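Local coordinates for protein enoyl-CoA hydratase (Mycobacterium avium, PDB 3OC7) that probably catalyses the hydration of 2-enoyl-CoA thioesters to 3-hydroxyacyl-CoA, as a trimeric member of the crotonase family linked to fatty acid metabolism, at residues 91-96 and 243-248; 100-105 and 229-234; 122-127 and 141-146; 154-159 and 170-175. One frame throughout, in Å; residues are numbered along the deposited sequence. Where two conformers were deposited one is given.

Contact 1. Residues 91-96 and 243-248; sequences VERARE and RLFVSD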
loop_
_atom_site.group_PDB
_atom_site.type_symbol
_atom_site.label_atom_id
_atom_site.label_comp_id
_atom_site.label_asym_id
_atom_site.label_seq_id
_atom_site.Cartn_x
_atom_site.Cartn_y
_atom_site.Cartn_z
ATOM N N VAL A 91 -27.447 9.166 -12.532
ATOM C CA VAL A 91 -26.139 9.611 -13.062
ATOM C C VAL A 91 -25.707 10.975 -12.477
ATOM O O VAL A 91 -24.523 11.179 -12.160
ATOM C CB VAL A 91 -26.057 9.548 -14.634
ATOM C CG1 VAL A 91 -26.889 10.664 -15.302
ATOM C CG2 VAL A 91 -24.604 9.575 -15.099
ATOM N N GLU A 92 -26.654 11.901 -12.318
ATOM C CA GLU A 92 -26.375 13.205 -11.703
ATOM C C GLU A 92 -26.045 13.097 -10.214
ATOM O O GLU A 92 -25.183 13.816 -9.705
ATOM C CB GLU A 92 -27.542 14.175 -11.906
ATOM C CG GLU A 92 -27.580 14.845 -13.272
ATOM C CD GLU A 92 -26.212 15.306 -13.762
ATOM O OE1 GLU A 92 -25.517 16.079 -13.057
ATOM O OE2 GLU A 92 -25.839 14.899 -14.871
ATOM N N ARG A 93 -26.736 12.202 -9.498
ATOM C CA ARG A 93 -26.421 11.948 -8.076
ATOM C C ARG A 93 -24.955 11.478 -7.901
ATOM O O ARG A 93 -24.239 11.911 -6.966
ATOM C CB ARG A 93 -27.384 10.921 -7.436
ATOM C CG ARG A 93 -28.791 11.427 -7.084
ATOM C CD ARG A 93 -29.465 10.490 -6.063
ATOM N NE ARG A 93 -29.609 9.106 -6.533
ATOM C CZ ARG A 93 -30.606 8.672 -7.303
ATOM N NH1 ARG A 93 -31.552 9.509 -7.708
ATOM N NH2 ARG A 93 -30.650 7.399 -7.678
ATOM N N ALA A 94 -24.519 10.578 -8.785
ATOM C CA ALA A 94 -23.134 10.083 -8.767
ATOM C C ALA A 94 -22.090 11.166 -9.086
ATOM O O ALA A 94 -21.088 11.287 -8.347
ATOM C CB ALA A 94 -22.974 8.892 -9.704
ATOM N N ARG A 95 -22.344 11.971 -10.132
ATOM C CA ARG A 95 -21.460 13.113 -10.469
ATOM C C ARG A 95 -21.369 14.140 -9.315
ATOM O O ARG A 95 -20.284 14.665 -9.025
ATOM C CB ARG A 95 -21.876 13.807 -11.794
ATOM C CG ARG A 95 -21.732 12.957 -13.067
ATOM C CD ARG A 95 -21.966 13.805 -14.335
ATOM N NE ARG A 95 -22.068 12.997 -15.556
ATOM C CZ ARG A 95 -23.140 12.935 -16.350
ATOM N NH1 ARG A 95 -24.234 13.636 -16.065
ATOM N NH2 ARG A 95 -23.121 12.166 -17.439
ATOM N N GLU A 96 -22.489 14.415 -8.657
ATOM C CA GLU A 96 -22.532 15.306 -7.502
ATOM C C GLU A 96 -21.716 14.794 -6.287
ATOM O O GLU A 96 -21.048 15.592 -5.592
ATOM C CB GLU A 96 -23.994 15.662 -7.160
ATOM C CG GLU A 96 -24.584 16.652 -8.198
ATOM C CD GLU A 96 -26.104 16.777 -8.169
ATOM O OE1 GLU A 96 -26.755 16.121 -7.329
ATOM O OE2 GLU A 96 -26.647 17.548 -9.006
ATOM N N ARG A 243 -26.394 2.691 -14.372
ATOM C CA ARG A 243 -26.805 1.404 -14.974
ATOM C C ARG A 243 -27.190 0.371 -13.913
ATOM O O ARG A 243 -28.196 -0.337 -14.051
ATOM C CB ARG A 243 -25.704 0.824 -15.875
ATOM C CG ARG A 243 -25.485 1.548 -17.196
ATOM C CD ARG A 243 -24.715 0.678 -18.207
ATOM N NE ARG A 243 -23.396 0.247 -17.734
ATOM C CZ ARG A 243 -22.290 0.993 -17.774
ATOM N NH1 ARG A 243 -22.323 2.233 -18.254
ATOM N NH2 ARG A 243 -21.147 0.501 -17.314
ATOM N N LEU A 244 -26.392 0.261 -12.849
ATOM C CA LEU A 244 -26.715 -0.691 -11.792
ATOM C C LEU A 244 -28.007 -0.305 -11.049
ATOM O O LEU A 244 -28.841 -1.168 -10.758
ATOM C CB LEU A 244 -25.535 -0.887 -10.827
ATOM C CG LEU A 244 -24.254 -1.535 -11.387
ATOM C CD1 LEU A 244 -23.047 -1.254 -10.474
ATOM C CD2 LEU A 244 -24.420 -3.054 -11.618
ATOM N N PHE A 245 -28.185 0.989 -10.764
ATOM C CA PHE A 245 -29.373 1.461 -10.024
ATOM C C PHE A 245 -30.726 1.066 -10.671
ATOM O O PHE A 245 -31.680 0.710 -9.965
ATOM C CB PHE A 245 -29.311 2.991 -9.795
ATOM C CG PHE A 245 -30.380 3.516 -8.849
ATOM C CD1 PHE A 245 -30.205 3.453 -7.469
ATOM C CD2 PHE A 245 -31.562 4.064 -9.344
ATOM C CE1 PHE A 245 -31.187 3.922 -6.595
ATOM C CE2 PHE A 245 -32.560 4.534 -8.474
ATOM C CZ PHE A 245 -32.363 4.464 -7.096
ATOM N N VAL A 246 -30.805 1.146 -11.997
ATOM C CA VAL A 246 -32.059 0.889 -12.733
ATOM C C VAL A 246 -32.233 -0.575 -13.201
ATOM O O VAL A 246 -33.214 -0.904 -13.881
ATOM C CB VAL A 246 -32.249 1.888 -13.933
ATOM C CG1 VAL A 246 -32.204 3.336 -13.454
ATOM C CG2 VAL A 246 -31.223 1.633 -15.037
ATOM N N SER A 247 -31.292 -1.446 -12.834
ATOM C CA SER A 247 -31.301 -2.861 -13.241
ATOM C C SER A 247 -32.340 -3.712 -12.511
ATOM O O SER A 247 -32.838 -3.324 -11.452
ATOM C CB SER A 247 -29.910 -3.480 -13.032
ATOM O OG SER A 247 -29.636 -3.661 -11.648
ATOM N N ASP A 248 -32.628 -4.890 -13.073
ATOM C CA ASP A 248 -33.574 -5.852 -12.472
ATOM C C ASP A 248 -33.136 -6.391 -11.105
ATOM O O ASP A 248 -33.954 -6.479 -10.181
ATOM C CB ASP A 248 -33.866 -7.021 -13.429
ATOM C CG ASP A 248 -34.616 -6.594 -14.696
ATOM O OD1 ASP A 248 -35.267 -5.525 -14.712
ATOM O OD2 ASP A 248 -34.553 -7.353 -15.689
#
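Arg93 and Phe245 meet in a cation-pi contact at the protein surface, joining helix 86-106 to the C-terminal end of helix 212-245, two helices of the crotonase fold. At the start of the first segment, Val91 is buried and packs on Ala242 of the long helix, and Ala94, a turn later, fits against Ala238 and Ser241, so the two helices are in touch along this side as well. Between them, Arg93 leads toward the ring with a bend about its CG-CD bond (chi3 -59°), which swings the guanidinium across the end of the other helix. NH2 does the touching: the Arg93 nitrogen hangs over the centre of the Phe245 ring, 3.4 Å above the plane. It lies slightly nearer the outer rim, with Phe245 CZ at 3.4 Å and Phe245 CG at 4.1 Å from Arg93 NH2. Because guanidinium and ring planes stand 64° apart, one amino end points down at the pi cloud and the groups do not lie flat on each other. The cation therefore meets the aromatic face through a single nitrogen, with Arg93 CZ 4.8 Å from the centroid of the Phe245 ring. Two residues on, Arg95 NE forms a salt bridge with Glu235 OE1, while Val91 CG2 lies 3.8 Å above one face of the Arg95 guanidinium plane.

Contact 2. Residues 100-105 and 229-234; sequences LMRAIV and RFDRDA. With EDO (1,2-ethanediol), chain B.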
loop_
_atom_site.group_PDB
_atom_site.type_symbol
_atom_site.label_atom_id
_atom_site.label_comp_id
_atom_site.label_asym_id
_atom_site.label_seq_id
_atom_site.Cartn_x
_atom_site.Cartn_y
_atom_site.Cartn_z
ATOM N N LEU A 100 -18.205 16.715 -4.747
ATOM C CA LEU A 100 -18.042 17.006 -3.322
ATOM C C LEU A 100 -16.736 16.433 -2.775
ATOM O O LEU A 100 -15.995 17.135 -2.072
ATOM C CB LEU A 100 -19.268 16.547 -2.502
ATOM C CG LEU A 100 -19.185 16.728 -0.973
ATOM C CD1 LEU A 100 -19.017 18.212 -0.587
ATOM C CD2 LEU A 100 -20.434 16.105 -0.330
ATOM N N MET A 101 -16.465 15.171 -3.084
ATOM C CA MET A 101 -15.173 14.569 -2.705
ATOM C C MET A 101 -13.981 15.345 -3.267
ATOM O O MET A 101 -12.998 15.620 -2.549
ATOM C CB MET A 101 -15.110 13.090 -3.135
ATOM C CG MET A 101 -16.119 12.148 -2.410
ATOM S SD MET A 101 -15.818 10.384 -2.774
ATOM C CE MET A 101 -15.976 10.388 -4.584
ATOM N N ARG A 102 -14.072 15.734 -4.536
ATOM C CA ARG A 102 -13.007 16.500 -5.203
ATOM C C ARG A 102 -12.745 17.894 -4.557
ATOM O O ARG A 102 -11.582 18.323 -4.461
ATOM C CB ARG A 102 -13.253 16.615 -6.729
ATOM C CG ARG A 102 -12.029 17.132 -7.510
ATOM C CD ARG A 102 -12.109 16.986 -9.046
ATOM N NE ARG A 102 -10.798 17.302 -9.639
ATOM C CZ ARG A 102 -10.293 16.768 -10.746
ATOM N NH1 ARG A 102 -10.978 15.869 -11.460
ATOM N NH2 ARG A 102 -9.083 17.155 -11.151
ATOM N N ALA A 103 -13.807 18.571 -4.101
ATOM C CA ALA A 103 -13.678 19.863 -3.391
ATOM C C ALA A 103 -12.857 19.722 -2.092
ATOM O O ALA A 103 -11.999 20.563 -1.784
ATOM C CB ALA A 103 -15.053 20.495 -3.098
ATOM N N ILE A 104 -13.102 18.636 -1.344
ATOM C CA ILE A 104 -12.343 18.352 -0.109
ATOM C C ILE A 104 -10.857 18.089 -0.469
ATOM O O ILE A 104 -9.937 18.669 0.137
ATOM C CB ILE A 104 -12.962 17.143 0.690
ATOM C CG1 ILE A 104 -14.361 17.489 1.234
ATOM C CG2 ILE A 104 -12.017 16.675 1.829
ATOM C CD1 ILE A 104 -15.131 16.293 1.747
ATOM N N VAL A 105 -10.615 17.232 -1.467
ATOM C CA VAL A 105 -9.246 16.872 -1.889
ATOM C C VAL A 105 -8.430 18.079 -2.441
ATOM O O VAL A 105 -7.204 18.167 -2.178
ATOM C CB VAL A 105 -9.257 15.653 -2.873
ATOM C CG1 VAL A 105 -7.847 15.298 -3.336
ATOM C CG2 VAL A 105 -9.862 14.425 -2.213
ATOM N N ARG A 229 -6.565 9.981 -10.638
ATOM C CA ARG A 229 -7.581 8.907 -10.695
ATOM C C ARG A 229 -8.985 9.469 -11.007
ATOM O O ARG A 229 -9.716 8.895 -11.835
ATOM C CB ARG A 229 -7.562 8.061 -9.395
ATOM C CG ARG A 229 -8.519 6.861 -9.378
ATOM C CD ARG A 229 -8.582 6.149 -8.019
ATOM N NE ARG A 229 -7.331 5.460 -7.678
ATOM C CZ ARG A 229 -7.109 4.156 -7.830
ATOM N NH1 ARG A 229 -8.048 3.359 -8.324
ATOM N NH2 ARG A 229 -5.933 3.650 -7.471
ATOM N N PHE A 230 -9.349 10.591 -10.370
ATOM C CA PHE A 230 -10.590 11.323 -10.701
ATOM C C PHE A 230 -10.619 11.702 -12.201
ATOM O O PHE A 230 -11.627 11.472 -12.888
ATOM C CB PHE A 230 -10.743 12.609 -9.851
ATOM C CG PHE A 230 -11.347 12.414 -8.451
ATOM C CD1 PHE A 230 -10.611 11.848 -7.414
ATOM C CD2 PHE A 230 -12.649 12.892 -8.167
ATOM C CE1 PHE A 230 -11.163 11.722 -6.114
ATOM C CE2 PHE A 230 -13.221 12.781 -6.873
ATOM C CZ PHE A 230 -12.471 12.197 -5.838
ATOM N N ASP A 231 -9.525 12.280 -12.713
ATOM C CA ASP A 231 -9.434 12.662 -14.134
ATOM C C ASP A 231 -9.709 11.463 -15.080
ATOM O O ASP A 231 -10.470 11.598 -16.047
ATOM C CB ASP A 231 -8.053 13.267 -14.450
ATOM C CG ASP A 231 -7.877 14.688 -13.929
ATOM O OD1 ASP A 231 -8.871 15.379 -13.602
ATOM O OD2 ASP A 231 -6.703 15.119 -13.879
ATOM N N ARG A 232 -9.102 10.307 -14.786
ATOM C CA ARG A 232 -9.259 9.092 -15.612
ATOM C C ARG A 232 -10.626 8.388 -15.512
ATOM O O ARG A 232 -11.146 7.909 -16.544
ATOM C CB ARG A 232 -8.162 8.061 -15.290
ATOM C CG ARG A 232 -6.728 8.508 -15.516
ATOM C CD ARG A 232 -5.755 7.314 -15.423
ATOM N NE ARG A 232 -5.820 6.606 -14.141
ATOM C CZ ARG A 232 -5.075 6.891 -13.069
ATOM N NH1 ARG A 232 -4.184 7.871 -13.107
ATOM N NH2 ARG A 232 -5.221 6.185 -11.952
ATOM N N ASP A 233 -11.203 8.320 -14.298
ATOM C CA ASP A 233 -12.257 7.333 -13.934
ATOM C C ASP A 233 -13.640 7.880 -13.473
ATOM O O ASP A 233 -14.629 7.122 -13.462
ATOM C CB ASP A 233 -11.748 6.369 -12.828
ATOM C CG ASP A 233 -10.614 5.453 -13.279
ATOM O OD1 ASP A 233 -10.350 5.316 -14.491
ATOM O OD2 ASP A 233 -9.987 4.837 -12.383
ATOM N N ALA A 234 -13.739 9.153 -13.075
ATOM C CA ALA A 234 -14.997 9.658 -12.487
ATOM C C ALA A 234 -16.244 9.520 -13.382
ATOM O O ALA A 234 -17.315 9.114 -12.896
ATOM C CB ALA A 234 -14.828 11.113 -12.006
HETATM C C1 EDO B . -11.470 2.871 -10.150
HETATM O O1 EDO B . -10.603 3.969 -9.846
HETATM C C2 EDO B . -10.662 1.592 -10.334
HETATM O O2 EDO B . -11.584 0.537 -10.641
#
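Arg102 sets CG anti to its own main-chain nitrogen (chi1 -167°) and then runs fully extended to NE, which carries its guanidinium alongside Phe230 to Asp231 on the facing helix. Phe230 turns the other way about its first torsion, with CG anti to the carbonyl carbon, and slides past the arginine in the opposite direction. The guanidinium takes hold of a single carboxylate oxygen with its far end: Arg102 NH1 and Arg102 NH2 are each 3.0 Å from Asp231 OD1. That oxygen lies in the guanidinium plane, yet both nitrogens reach it from the same face of the carboxylate, 34° out of its plane, one syn and one anti, so the salt bridge is bifurcated and tilted. Arg102 NE adds a second ion pair with Glu106. The guanidinium also lies against Phe230 CB, 3.6 Å from Arg102 NH1. Beneath this partly exposed bridge the contact becomes apolar, with Arg102 CB against Phe230 CE2. Met101 CB comes to the ring edge, 3.9 Å from Phe230 CZ. Elsewhere on segment 229-234, an ethanediol, probably from the crystallisation liquor, receives a bond from Arg229 NH1 to its O1 (3.0 Å), which in turn donates to Asp233 OD2 (2.8 Å). The axes of the two short segments approach to 12.2 Å and run antiparallel, at 170°. This is an antiparallel helix pair bridged by the Phe230 ring and a peripheral ion pair, formed where the long helix 212-245 of this crotonase fold lies along helix 86-106.

Contact 3. Residues 122-127 and 141-146; sequences GGFGLV and FALTEA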
loop_
_atom_site.group_PDB
_atom_site.type_symbol
_atom_site.label_atom_id
_atom_site.label_comp_id
_atom_site.label_asym_id
_atom_site.label_seq_id
_atom_site.Cartn_x
_atom_site.Cartn_y
_atom_site.Cartn_z
ATOM N N GLY A 122 -22.525 6.080 0.563
ATOM C CA GLY A 122 -21.840 7.327 0.235
ATOM C C GLY A 122 -21.054 7.959 1.377
ATOM O O GLY A 122 -20.123 8.722 1.139
ATOM N N GLY A 123 -21.468 7.699 2.624
ATOM C CA GLY A 123 -20.691 8.155 3.788
ATOM C C GLY A 123 -19.214 7.761 3.763
ATOM O O GLY A 123 -18.359 8.533 4.209
ATOM N N PHE A 124 -18.907 6.574 3.222
ATOM C CA PHE A 124 -17.517 6.085 3.078
ATOM C C PHE A 124 -16.683 7.043 2.213
ATOM O O PHE A 124 -15.481 7.227 2.451
ATOM C CB PHE A 124 -17.474 4.690 2.432
ATOM C CG PHE A 124 -17.665 3.530 3.386
ATOM C CD1 PHE A 124 -18.943 3.022 3.627
ATOM C CD2 PHE A 124 -16.573 2.880 3.960
ATOM C CE1 PHE A 124 -19.121 1.911 4.476
ATOM C CE2 PHE A 124 -16.733 1.767 4.824
ATOM C CZ PHE A 124 -18.019 1.299 5.098
ATOM N N GLY A 125 -17.314 7.634 1.195
ATOM C CA GLY A 125 -16.617 8.559 0.284
ATOM C C GLY A 125 -16.151 9.843 0.964
ATOM O O GLY A 125 -15.054 10.327 0.662
ATOM N N LEU A 126 -16.964 10.380 1.886
ATOM C CA LEU A 126 -16.539 11.513 2.742
ATOM C C LEU A 126 -15.348 11.162 3.635
ATOM O O LEU A 126 -14.358 11.927 3.688
ATOM C CB LEU A 126 -17.695 12.046 3.617
ATOM C CG LEU A 126 -18.892 12.710 2.940
ATOM C CD1 LEU A 126 -19.836 13.326 3.993
ATOM C CD2 LEU A 126 -18.464 13.742 1.914
ATOM N N VAL A 127 -15.431 10.008 4.323
ATOM C CA VAL A 127 -14.323 9.536 5.175
ATOM C C VAL A 127 -13.026 9.382 4.340
ATOM O O VAL A 127 -11.940 9.820 4.772
ATOM C CB VAL A 127 -14.703 8.194 5.928
ATOM C CG1 VAL A 127 -13.513 7.644 6.728
ATOM C CG2 VAL A 127 -15.956 8.382 6.845
ATOM N N PHE A 141 -18.913 0.211 10.584
ATOM C CA PHE A 141 -18.685 0.318 9.133
ATOM C C PHE A 141 -19.146 -0.984 8.416
ATOM O O PHE A 141 -18.829 -2.094 8.890
ATOM C CB PHE A 141 -17.172 0.528 8.857
ATOM C CG PHE A 141 -16.525 1.667 9.657
ATOM C CD1 PHE A 141 -16.056 1.464 10.967
ATOM C CD2 PHE A 141 -16.385 2.942 9.095
ATOM C CE1 PHE A 141 -15.474 2.517 11.699
ATOM C CE2 PHE A 141 -15.789 3.994 9.814
ATOM C CZ PHE A 141 -15.348 3.794 11.106
ATOM N N ALA A 142 -19.887 -0.878 7.297
ATOM C CA ALA A 142 -20.275 -2.056 6.463
ATOM C C ALA A 142 -20.548 -1.677 4.994
ATOM O O ALA A 142 -21.265 -0.702 4.734
ATOM C CB ALA A 142 -21.496 -2.782 7.068
ATOM N N LEU A 143 -19.963 -2.430 4.058
ATOM C CA LEU A 143 -20.163 -2.232 2.606
ATOM C C LEU A 143 -21.097 -3.334 2.075
ATOM O O LEU A 143 -20.629 -4.368 1.572
ATOM C CB LEU A 143 -18.809 -2.260 1.848
ATOM C CG LEU A 143 -17.803 -1.139 2.149
ATOM C CD1 LEU A 143 -16.342 -1.626 2.096
ATOM C CD2 LEU A 143 -17.991 0.077 1.233
ATOM N N THR A 144 -22.406 -3.116 2.199
ATOM C CA THR A 144 -23.408 -4.137 1.830
ATOM C C THR A 144 -24.004 -3.996 0.422
ATOM O O THR A 144 -25.041 -4.623 0.125
ATOM C CB THR A 144 -24.548 -4.195 2.868
ATOM O OG1 THR A 144 -25.119 -2.888 3.009
ATOM C CG2 THR A 144 -24.028 -4.729 4.220
ATOM N N GLU A 145 -23.350 -3.208 -0.441
ATOM C CA GLU A 145 -23.799 -2.949 -1.827
ATOM C C GLU A 145 -24.171 -4.203 -2.636
ATOM O O GLU A 145 -25.252 -4.244 -3.249
ATOM C CB GLU A 145 -22.788 -2.071 -2.614
ATOM C CG GLU A 145 -22.773 -0.556 -2.286
ATOM C CD GLU A 145 -22.096 -0.160 -0.966
ATOM O OE1 GLU A 145 -21.567 -1.011 -0.215
ATOM O OE2 GLU A 145 -22.099 1.064 -0.684
ATOM N N ALA A 146 -23.313 -5.227 -2.620
ATOM C CA ALA A 146 -23.566 -6.452 -3.406
ATOM C C ALA A 146 -24.832 -7.187 -2.963
ATOM O O ALA A 146 -25.504 -7.813 -3.790
ATOM C CB ALA A 146 -22.360 -7.384 -3.380
#
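Phe124, in the first turn of helix 123-129, meets Leu143 and the backbone of Ala142 at the end of strand 140-142, and its ring is the centre of this buried contact. With CG anti to the carbonyl carbon (chi1 -84°) and the ring turned squarely across the CA-CB-CG plane (chi2 91°), the phenyl group offers one face to Leu143 and its outer edge to the strand backbone. Leu143 supplies a CH-pi contact: its CD2 stands 3.8 Å above the centre of the Phe124 ring, only 7° off the normal. The leucine's second torsion departs from a staggered value, a twist that goes with CD2 over the ring and with CG 3.8 Å from Phe124 CZ. At the edge the ring meets peptide atoms, Phe124 CE1 lying 3.4 Å from Ala142 O and Phe124 CZ 3.6 Å from Ala142 N. Phe141 adds its CB, 3.9 Å from Phe124 CZ, and both phenylalanines pack on Leu188 and on Val119 of the neighbouring strand 118-120. Val127 O accepts from Arg166 of the third subunit. Strands 118-120 and 140-142 are parallel neighbours, and the chain between them passes through helix 123-129 and strand 132-135. This belongs to the spiral core of the crotonase fold, in whose relatives the N-terminal end of the corresponding glycine-led helix contributes a peptide NH to the oxyanion hole.

Contact 4. Residues 154-159 and 170-175; sequences IISLTL and RYYLTG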
loop_
_atom_site.group_PDB
_atom_site.type_symbol
_atom_site.label_atom_id
_atom_site.label_comp_id
_atom_site.label_asym_id
_atom_site.label_seq_id
_atom_site.Cartn_x
_atom_site.Cartn_y
_atom_site.Cartn_z
ATOM N N ILE A 154 -18.597 4.832 -7.268
ATOM C CA ILE A 154 -18.112 6.207 -7.063
ATOM C C ILE A 154 -17.164 6.351 -5.858
ATOM O O ILE A 154 -16.144 7.078 -5.951
ATOM C CB ILE A 154 -19.279 7.224 -6.951
ATOM C CG1 ILE A 154 -19.864 7.479 -8.350
ATOM C CG2 ILE A 154 -18.821 8.536 -6.198
ATOM C CD1 ILE A 154 -19.006 8.395 -9.269
ATOM N N ILE A 155 -17.471 5.669 -4.749
ATOM C CA ILE A 155 -16.636 5.811 -3.541
ATOM C C ILE A 155 -15.220 5.188 -3.682
ATOM O O ILE A 155 -14.313 5.511 -2.896
ATOM C CB ILE A 155 -17.348 5.342 -2.243
ATOM C CG1 ILE A 155 -17.639 3.840 -2.262
ATOM C CG2 ILE A 155 -18.637 6.157 -1.977
ATOM C CD1 ILE A 155 -18.371 3.339 -1.018
ATOM N N SER A 156 -15.044 4.319 -4.691
ATOM C CA SER A 156 -13.727 3.743 -5.050
ATOM C C SER A 156 -12.651 4.807 -5.363
ATOM O O SER A 156 -11.446 4.557 -5.179
ATOM C CB SER A 156 -13.840 2.723 -6.209
ATOM O OG SER A 156 -14.528 1.526 -5.829
ATOM N N LEU A 157 -13.087 5.989 -5.815
ATOM C CA LEU A 157 -12.184 7.119 -6.118
ATOM C C LEU A 157 -11.272 7.542 -4.931
ATOM O O LEU A 157 -10.114 7.926 -5.143
ATOM C CB LEU A 157 -12.976 8.343 -6.634
ATOM C CG LEU A 157 -13.631 8.229 -8.015
ATOM C CD1 LEU A 157 -14.618 9.387 -8.243
ATOM C CD2 LEU A 157 -12.577 8.139 -9.124
ATOM N N THR A 158 -11.820 7.461 -3.707
ATOM C CA THR A 158 -11.039 7.741 -2.472
ATOM C C THR A 158 -10.709 6.504 -1.604
ATOM O O THR A 158 -9.733 6.560 -0.836
ATOM C CB THR A 158 -11.690 8.864 -1.584
ATOM O OG1 THR A 158 -12.993 8.457 -1.126
ATOM C CG2 THR A 158 -11.744 10.227 -2.331
ATOM N N LEU A 159 -11.479 5.408 -1.716
ATOM C CA LEU A 159 -11.164 4.164 -0.972
ATOM C C LEU A 159 -9.984 3.360 -1.533
ATOM O O LEU A 159 -9.116 2.884 -0.763
ATOM C CB LEU A 159 -12.398 3.241 -0.852
ATOM C CG LEU A 159 -13.600 3.739 -0.038
ATOM C CD1 LEU A 159 -14.608 2.604 0.092
ATOM C CD2 LEU A 159 -13.188 4.276 1.330
ATOM N N ARG A 170 -11.650 -8.141 0.367
ATOM C CA ARG A 170 -12.461 -8.844 1.384
ATOM C C ARG A 170 -13.801 -8.127 1.642
ATOM O O ARG A 170 -14.878 -8.709 1.423
ATOM C CB ARG A 170 -11.684 -9.016 2.710
ATOM C CG ARG A 170 -12.512 -9.675 3.841
ATOM C CD ARG A 170 -11.802 -9.656 5.197
ATOM N NE ARG A 170 -12.587 -10.337 6.241
ATOM C CZ ARG A 170 -12.077 -10.729 7.408
ATOM N NH1 ARG A 170 -10.790 -10.524 7.681
ATOM N NH2 ARG A 170 -12.850 -11.331 8.306
ATOM N N TYR A 171 -13.743 -6.864 2.073
ATOM C CA TYR A 171 -14.932 -6.162 2.574
ATOM C C TYR A 171 -15.950 -5.763 1.460
ATOM O O TYR A 171 -17.161 -5.762 1.716
ATOM C CB TYR A 171 -14.546 -5.008 3.554
ATOM C CG TYR A 171 -13.978 -5.538 4.881
ATOM C CD1 TYR A 171 -14.783 -6.276 5.755
ATOM C CD2 TYR A 171 -12.637 -5.339 5.238
ATOM C CE1 TYR A 171 -14.266 -6.800 6.962
ATOM C CE2 TYR A 171 -12.107 -5.863 6.467
ATOM C CZ TYR A 171 -12.943 -6.586 7.305
ATOM O OH TYR A 171 -12.444 -7.099 8.495
ATOM N N TYR A 172 -15.465 -5.484 0.244
ATOM C CA TYR A 172 -16.325 -5.306 -0.964
ATOM C C TYR A 172 -17.171 -6.572 -1.290
ATOM O O TYR A 172 -18.315 -6.462 -1.778
ATOM C CB TYR A 172 -15.459 -4.945 -2.211
ATOM C CG TYR A 172 -15.092 -3.452 -2.457
ATOM C CD1 TYR A 172 -14.769 -2.590 -1.406
ATOM C CD2 TYR A 172 -14.982 -2.939 -3.769
ATOM C CE1 TYR A 172 -14.401 -1.245 -1.640
ATOM C CE2 TYR A 172 -14.624 -1.586 -4.007
ATOM C CZ TYR A 172 -14.325 -0.755 -2.940
ATOM O OH TYR A 172 -13.971 0.576 -3.188
ATOM N N LEU A 173 -16.611 -7.764 -1.033
ATOM C CA LEU A 173 -17.254 -9.032 -1.442
ATOM C C LEU A 173 -18.027 -9.767 -0.328
ATOM O O LEU A 173 -19.024 -10.450 -0.624
ATOM C CB LEU A 173 -16.223 -9.962 -2.119
ATOM C CG LEU A 173 -15.520 -9.394 -3.368
ATOM C CD1 LEU A 173 -14.378 -10.296 -3.834
ATOM C CD2 LEU A 173 -16.518 -9.107 -4.504
ATOM N N THR A 174 -17.603 -9.625 0.935
ATOM C CA THR A 174 -18.293 -10.276 2.078
ATOM C C THR A 174 -19.434 -9.462 2.712
ATOM O O THR A 174 -20.338 -10.044 3.331
ATOM C CB THR A 174 -17.312 -10.655 3.230
ATOM O OG1 THR A 174 -16.853 -9.452 3.883
ATOM C CG2 THR A 174 -16.125 -11.509 2.742
ATOM N N GLY A 175 -19.370 -8.133 2.617
ATOM C CA GLY A 175 -20.355 -7.264 3.304
ATOM C C GLY A 175 -20.302 -7.268 4.836
ATOM O O GLY A 175 -21.244 -6.787 5.486
#
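Tyr172 stretches from helix 165-174 to Ser156, in the short helix 156-159, and makes the polar link of a buried contact. Its OH donates to Ser156 OG at 2.9 Å. The serine oxygen lies at the edge of the ring, in its plane, and 3.6 Å from Tyr172 CE2. Ser156 OG is also hydrogen-bonded to Pro152 O, so the chain tyrosine to serine to carbonyl accounts for two buried hydroxyls in sequence. The serine oxygen is placed beside its own backbone nitrogen, anti to the carbonyl carbon (chi1 -69°), which turns it back toward the preceding turn where Pro152 lies.

Apolar packing borders the phenol. Leu159, one helical turn after Ser156, brings CB and CD1 to the hydroxyl, each 3.9 Å from Tyr172 OH, and its CD1 is 4.2 Å from Tyr172 CE1. The methyl group thus touches the ring at its edge, near the ring plane, as the serine oxygen does.

The surroundings are helical on several sides. Tyr172 packs on Thr222 and Ser156 on Leu221, both of the second subunit, so the contact adjoins the trimer interface. Within the chain, Leu157 leans on Phe230, Ala234 and Leu237 of helix 212-245, Ile154 on Met97 of helix 86-106, and Ile155 on Phe124 of helix 123-129, which sets residues 154-159 among helices 86-106, 123-129 and 212-245, with helix 165-174 alongside.

How the contacts relate
From the N terminus, helix 86-106 supplies the first segments of two long-range ties: residues 91-96 open contact 1 and residues 100-105 open contact 2. Next comes contact 3, closed over a short span between helix 123-129 and strand 140-142, and then contact 4, closed just as locally between helices 156-159 and 165-174. These two follow one another in series, and both are nested inside the loop closed by contact 2, which is itself nested inside that of contact 1; none cross. Helix 212-245 completes the outer pair. Helix 86-106 touches contact 3 through Met101 on Gly125 and contact 4 through Ala94 on Ile154, while contacts 3 and 4 touch through Phe124 on Ile155.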